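Local coordinates for 39 kDa initiator binding protein (Trichomonas vaginalis, PDB 1Q87) that probably recognises the initiator element of core promoters as a DNA-binding protein, the chain here being its C-terminal domain, at residues E33-R45 against T92-M104. Numbering follows the deposited sequence.
Sequences ETFRAKVDEIWFR and TKSKADLYKFLAM
With CG swung anti to the backbone N in Phe35 (chi1 171°) and Tyr99, the rings are brought together between their helices and meet as a T-shaped pair. The edge of Phe35 points at the face of Tyr99, the centroids 4.8 Å apart and the planes at 74°; the touching atom, Phe35 CE1, sits off-centre, 3.3 Å from Tyr99 CE1. Beyond the ring, the Tyr99 hydroxyl is tied by a hydrogen bond to Ile24 N, anchoring its far end. The other end of the interface repeats the torsion in Trp43, whose indole lies with one face over the start of helix 95-105: Ser94 C rests 3.6 Å from Trp43 CZ3, and Lys95 CG makes a CH-pi contact with the five-membered ring. The indole NE1 is bonded to Asp51 O, which with the packing on its face helps to hold the indole's rotation.

Between these ends, a single knob-into-hole contact joins two helices whose short segments run at 121°, their axes 9.6 Å apart at closest approach. The knob is Val39, set among Lys95, Leu98, Tyr99 and Leu102, with its CG2 3.7 Å from Tyr99 CD1. Deeper in this helical part of the domain, Ile42 and Leu102 reach each other tip to tip, CD1 to CD1 at 4.0 Å. Toward solvent, Asp40 OD1 comes against the aliphatic part of Lys95, 3.2 Å from its CD, the side chains crossing at a slant. Asp40 OD1 and Lys95 NZ stay 4.4 Å apart, too far for a salt bridge; the ammonium has a long, weak ion pair with Asp51.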
loop_
_atom_site.group_PDB
_atom_site.type_symbol
_atom_site.label_atom_id
_atom_site.label_comp_id
_atom_site.label_asym_id
_atom_site.label_seq_id
_atom_site.Cartn_x
_atom_site.Cartn_y
_atom_site.Cartn_z
ATOM N N GLU A 33 -9.869 -2.217 -14.702
ATOM C CA GLU A 33 -10.580 -3.456 -14.893
ATOM C C GLU A 33 -9.634 -4.634 -14.744
ATOM O O GLU A 33 -9.996 -5.651 -14.158
ATOM C CB GLU A 33 -11.284 -3.455 -16.238
ATOM C CG GLU A 33 -12.524 -2.558 -16.190
ATOM C CD GLU A 33 -13.237 -2.611 -14.819
ATOM O OE1 GLU A 33 -13.694 -3.715 -14.422
ATOM O OE2 GLU A 33 -13.327 -1.549 -14.146
ATOM N N THR A 34 -8.418 -4.506 -15.255
ATOM C CA THR A 34 -7.480 -5.586 -15.080
ATOM C C THR A 34 -7.313 -5.823 -13.574
ATOM O O THR A 34 -7.404 -6.960 -13.081
ATOM C CB THR A 34 -6.120 -5.241 -15.642
ATOM O OG1 THR A 34 -6.214 -5.095 -17.065
ATOM C CG2 THR A 34 -5.105 -6.341 -15.269
ATOM N N PHE A 35 -7.087 -4.743 -12.835
ATOM C CA PHE A 35 -6.881 -4.894 -11.416
ATOM C C PHE A 35 -8.120 -5.427 -10.699
ATOM O O PHE A 35 -8.018 -6.183 -9.718
ATOM C CB PHE A 35 -6.448 -3.570 -10.789
ATOM C CG PHE A 35 -6.429 -3.612 -9.301
ATOM C CD1 PHE A 35 -7.460 -3.042 -8.574
ATOM C CD2 PHE A 35 -5.401 -4.280 -8.619
ATOM C CE1 PHE A 35 -7.469 -3.130 -7.175
ATOM C CE2 PHE A 35 -5.410 -4.375 -7.263
ATOM C CZ PHE A 35 -6.437 -3.801 -6.529
ATOM N N ARG A 36 -9.282 -5.028 -11.195
ATOM C CA ARG A 36 -10.533 -5.450 -10.600
ATOM C C ARG A 36 -10.723 -6.948 -10.850
ATOM O O ARG A 36 -11.195 -7.692 -9.975
ATOM C CB ARG A 36 -11.674 -4.669 -11.218
ATOM C CG ARG A 36 -12.924 -4.622 -10.364
ATOM C CD ARG A 36 -14.040 -3.882 -11.104
ATOM N NE ARG A 36 -13.697 -2.510 -11.512
ATOM C CZ ARG A 36 -13.874 -1.418 -10.768
ATOM N NH1 ARG A 36 -14.394 -1.502 -9.546
ATOM N NH2 ARG A 36 -13.535 -0.230 -11.254
ATOM N N ALA A 37 -10.350 -7.377 -12.055
ATOM C CA ALA A 37 -10.455 -8.777 -12.426
ATOM C C ALA A 37 -9.549 -9.586 -11.497
ATOM O O ALA A 37 -9.936 -10.672 -11.067
ATOM C CB ALA A 37 -10.042 -8.973 -13.864
ATOM N N LYS A 38 -8.355 -9.067 -11.184
ATOM C CA LYS A 38 -7.471 -9.787 -10.284
ATOM C C LYS A 38 -8.054 -9.928 -8.899
ATOM O O LYS A 38 -7.957 -10.984 -8.298
ATOM C CB LYS A 38 -6.101 -9.112 -10.152
ATOM C CG LYS A 38 -5.015 -9.770 -10.934
ATOM C CD LYS A 38 -4.766 -11.212 -10.541
ATOM C CE LYS A 38 -4.002 -11.902 -11.677
ATOM N NZ LYS A 38 -3.405 -13.198 -11.263
ATOM N N VAL A 39 -8.606 -8.843 -8.373
ATOM C CA VAL A 39 -9.174 -8.877 -7.040
ATOM C C VAL A 39 -10.239 -9.987 -6.980
ATOM O O VAL A 39 -10.279 -10.759 -6.008
ATOM C CB VAL A 39 -9.804 -7.520 -6.644
ATOM C CG1 VAL A 39 -10.422 -7.631 -5.231
ATOM C CG2 VAL A 39 -8.732 -6.370 -6.665
ATOM N N ASP A 40 -11.086 -10.058 -8.007
ATOM C CA ASP A 40 -12.126 -11.090 -8.094
ATOM C C ASP A 40 -11.498 -12.477 -8.036
ATOM O O ASP A 40 -11.856 -13.302 -7.215
ATOM C CB ASP A 40 -12.905 -10.969 -9.401
ATOM C CG ASP A 40 -13.805 -9.737 -9.444
ATOM O OD1 ASP A 40 -14.378 -9.369 -8.388
ATOM O OD2 ASP A 40 -13.948 -9.157 -10.547
ATOM N N GLU A 41 -10.545 -12.739 -8.908
ATOM C CA GLU A 41 -9.868 -14.031 -8.900
ATOM C C GLU A 41 -9.335 -14.435 -7.512
ATOM O O GLU A 41 -9.613 -15.537 -7.002
ATOM C CB GLU A 41 -8.694 -14.022 -9.889
ATOM C CG GLU A 41 -7.775 -15.244 -9.774
ATOM C CD GLU A 41 -6.420 -15.051 -10.479
ATOM O OE1 GLU A 41 -6.394 -14.466 -11.582
ATOM O OE2 GLU A 41 -5.382 -15.501 -9.931
ATOM N N ILE A 42 -8.576 -13.546 -6.885
ATOM C CA ILE A 42 -7.982 -13.875 -5.594
ATOM C C ILE A 42 -8.997 -14.046 -4.469
ATOM O O ILE A 42 -8.821 -14.888 -3.574
ATOM C CB ILE A 42 -6.927 -12.824 -5.232
ATOM C CG1 ILE A 42 -5.811 -12.851 -6.293
ATOM C CG2 ILE A 42 -6.416 -13.041 -3.843
ATOM C CD1 ILE A 42 -4.703 -11.855 -6.030
ATOM N N TRP A 43 -10.068 -13.257 -4.520
ATOM C CA TRP A 43 -11.103 -13.333 -3.502
ATOM C C TRP A 43 -11.767 -14.715 -3.592
ATOM O O TRP A 43 -11.995 -15.380 -2.577
ATOM C CB TRP A 43 -12.144 -12.231 -3.732
ATOM C CG TRP A 43 -13.339 -12.381 -2.849
ATOM C CD1 TRP A 43 -14.564 -12.861 -3.215
ATOM C CD2 TRP A 43 -13.406 -12.137 -1.437
ATOM N NE1 TRP A 43 -15.393 -12.938 -2.111
ATOM C CE2 TRP A 43 -14.708 -12.500 -1.007
ATOM C CE3 TRP A 43 -12.497 -11.641 -0.490
ATOM C CZ2 TRP A 43 -15.126 -12.388 0.321
ATOM C CZ3 TRP A 43 -12.906 -11.526 0.835
ATOM C CH2 TRP A 43 -14.215 -11.897 1.230
ATOM N N PHE A 44 -12.058 -15.116 -4.831
ATOM C CA PHE A 44 -12.690 -16.370 -5.128
ATOM C C PHE A 44 -11.809 -17.533 -4.714
ATOM O O PHE A 44 -12.297 -18.452 -4.097
ATOM C CB PHE A 44 -13.039 -16.463 -6.616
ATOM C CG PHE A 44 -13.798 -17.722 -6.980
ATOM C CD1 PHE A 44 -15.001 -18.034 -6.345
ATOM C CD2 PHE A 44 -13.312 -18.593 -7.955
ATOM C CE1 PHE A 44 -15.701 -19.185 -6.675
ATOM C CE2 PHE A 44 -14.002 -19.740 -8.293
ATOM C CZ PHE A 44 -15.204 -20.041 -7.651
ATOM N N ARG A 45 -10.519 -17.489 -5.043
ATOM C CA ARG A 45 -9.600 -18.547 -4.642
ATOM C C ARG A 45 -9.464 -18.609 -3.121
ATOM O O ARG A 45 -9.171 -19.656 -2.565
ATOM C CB ARG A 45 -8.218 -18.310 -5.248
ATOM C CG ARG A 45 -8.234 -18.170 -6.762
ATOM C CD ARG A 45 -7.009 -17.413 -7.264
ATOM N NE ARG A 45 -5.794 -18.075 -6.833
ATOM C CZ ARG A 45 -5.420 -19.266 -7.272
ATOM N NH1 ARG A 45 -6.171 -19.905 -8.162
ATOM N NH2 ARG A 45 -4.310 -19.824 -6.812
ATOM N N THR A 92 -15.769 -9.223 10.343
ATOM C CA THR A 92 -15.814 -9.840 9.020
ATOM C C THR A 92 -15.212 -8.954 7.955
ATOM O O THR A 92 -15.035 -7.761 8.172
ATOM C CB THR A 92 -17.269 -10.237 8.613
ATOM O OG1 THR A 92 -17.977 -9.107 8.077
ATOM C CG2 THR A 92 -18.008 -10.777 9.827
ATOM N N LYS A 93 -14.896 -9.554 6.808
ATOM C CA LYS A 93 -14.291 -8.830 5.699
ATOM C C LYS A 93 -14.968 -9.157 4.409
ATOM O O LYS A 93 -15.632 -10.190 4.303
ATOM C CB LYS A 93 -12.774 -9.158 5.617
ATOM C CG LYS A 93 -11.831 -8.075 6.233
ATOM C CD LYS A 93 -12.226 -7.570 7.615
ATOM C CE LYS A 93 -11.131 -6.779 8.345
ATOM N NZ LYS A 93 -11.067 -5.277 8.093
ATOM N N SER A 94 -14.812 -8.280 3.418
ATOM C CA SER A 94 -15.437 -8.525 2.137
ATOM C C SER A 94 -14.461 -8.285 1.000
ATOM O O SER A 94 -13.301 -7.926 1.230
ATOM C CB SER A 94 -16.688 -7.644 1.967
ATOM O OG SER A 94 -16.370 -6.339 1.516
ATOM N N LYS A 95 -14.936 -8.474 -0.226
ATOM C CA LYS A 95 -14.086 -8.308 -1.376
ATOM C C LYS A 95 -13.485 -6.904 -1.314
ATOM O O LYS A 95 -12.290 -6.745 -1.465
ATOM C CB LYS A 95 -14.874 -8.500 -2.694
ATOM C CG LYS A 95 -13.983 -8.989 -3.856
ATOM C CD LYS A 95 -14.564 -8.838 -5.288
ATOM C CE LYS A 95 -16.060 -9.117 -5.377
ATOM N NZ LYS A 95 -16.842 -7.878 -5.021
ATOM N N ALA A 96 -14.308 -5.891 -1.068
ATOM C CA ALA A 96 -13.797 -4.533 -1.013
ATOM C C ALA A 96 -12.601 -4.414 -0.055
ATOM O O ALA A 96 -11.747 -3.562 -0.267
ATOM C CB ALA A 96 -14.898 -3.554 -0.617
ATOM N N ASP A 97 -12.527 -5.242 0.983
ATOM C CA ASP A 97 -11.358 -5.176 1.896
ATOM C C ASP A 97 -10.104 -5.716 1.176
ATOM O O ASP A 97 -9.011 -5.138 1.300
ATOM C CB ASP A 97 -11.626 -5.978 3.160
ATOM C CG ASP A 97 -12.808 -5.415 3.953
ATOM O OD1 ASP A 97 -12.715 -4.249 4.399
ATOM O OD2 ASP A 97 -13.836 -6.112 4.122
ATOM N N LEU A 98 -10.268 -6.802 0.409
ATOM C CA LEU A 98 -9.157 -7.367 -0.345
ATOM C C LEU A 98 -8.746 -6.323 -1.388
ATOM O O LEU A 98 -7.555 -6.088 -1.598
ATOM C CB LEU A 98 -9.568 -8.658 -1.058
ATOM C CG LEU A 98 -8.703 -9.944 -1.129
ATOM C CD1 LEU A 98 -8.726 -10.495 -2.533
ATOM C CD2 LEU A 98 -7.290 -9.716 -0.725
ATOM N N TYR A 99 -9.728 -5.708 -2.052
ATOM C CA TYR A 99 -9.458 -4.673 -3.067
ATOM C C TYR A 99 -8.566 -3.557 -2.465
ATOM O O TYR A 99 -7.561 -3.149 -3.034
ATOM C CB TYR A 99 -10.764 -4.050 -3.546
ATOM C CG TYR A 99 -10.608 -3.071 -4.687
ATOM C CD1 TYR A 99 -10.858 -3.476 -5.996
ATOM C CD2 TYR A 99 -10.234 -1.730 -4.467
ATOM C CE1 TYR A 99 -10.758 -2.586 -7.068
ATOM C CE2 TYR A 99 -10.119 -0.802 -5.574
ATOM C CZ TYR A 99 -10.396 -1.262 -6.863
ATOM O OH TYR A 99 -10.362 -0.445 -7.969
ATOM N N LYS A 100 -8.949 -3.093 -1.295
ATOM C CA LYS A 100 -8.204 -2.069 -0.597
ATOM C C LYS A 100 -6.764 -2.530 -0.319
ATOM O O LYS A 100 -5.795 -1.804 -0.600
ATOM C CB LYS A 100 -8.914 -1.759 0.727
ATOM C CG LYS A 100 -8.272 -0.682 1.553
ATOM C CD LYS A 100 -9.334 0.200 2.239
ATOM C CE LYS A 100 -9.789 -0.363 3.584
ATOM N NZ LYS A 100 -10.450 0.671 4.453
ATOM N N PHE A 101 -6.646 -3.757 0.201
ATOM C CA PHE A 101 -5.355 -4.320 0.600
ATOM C C PHE A 101 -4.413 -4.527 -0.568
ATOM O O PHE A 101 -3.236 -4.193 -0.494
ATOM C CB PHE A 101 -5.570 -5.628 1.351
ATOM C CG PHE A 101 -4.327 -6.214 1.908
ATOM C CD1 PHE A 101 -3.662 -5.587 2.948
ATOM C CD2 PHE A 101 -3.794 -7.380 1.376
ATOM C CE1 PHE A 101 -2.480 -6.105 3.450
ATOM C CE2 PHE A 101 -2.608 -7.908 1.876
ATOM C CZ PHE A 101 -1.952 -7.266 2.913
ATOM N N LEU A 102 -4.928 -5.074 -1.647
ATOM C CA LEU A 102 -4.127 -5.300 -2.838
ATOM C C LEU A 102 -3.805 -3.948 -3.533
ATOM O O LEU A 102 -2.757 -3.779 -4.176
ATOM C CB LEU A 102 -4.883 -6.265 -3.792
ATOM C CG LEU A 102 -4.882 -7.774 -3.396
ATOM C CD1 LEU A 102 -5.947 -8.538 -4.141
ATOM C CD2 LEU A 102 -3.505 -8.401 -3.694
ATOM N N ALA A 103 -4.697 -2.982 -3.372
ATOM C CA ALA A 103 -4.525 -1.649 -3.962
ATOM C C ALA A 103 -3.355 -0.948 -3.292
ATOM O O ALA A 103 -2.579 -0.299 -3.962
ATOM C CB ALA A 103 -5.795 -0.807 -3.787
ATOM N N MET A 104 -3.239 -1.086 -1.978
ATOM C CA MET A 104 -2.135 -0.466 -1.242
ATOM C C MET A 104 -0.795 -1.128 -1.503
ATOM O O MET A 104 0.178 -0.441 -1.791
ATOM C CB MET A 104 -2.354 -0.506 0.275
ATOM C CG MET A 104 -3.633 0.178 0.746
ATOM S SD MET A 104 -3.699 0.117 2.505
ATOM C CE MET A 104 -4.657 -1.454 2.724
#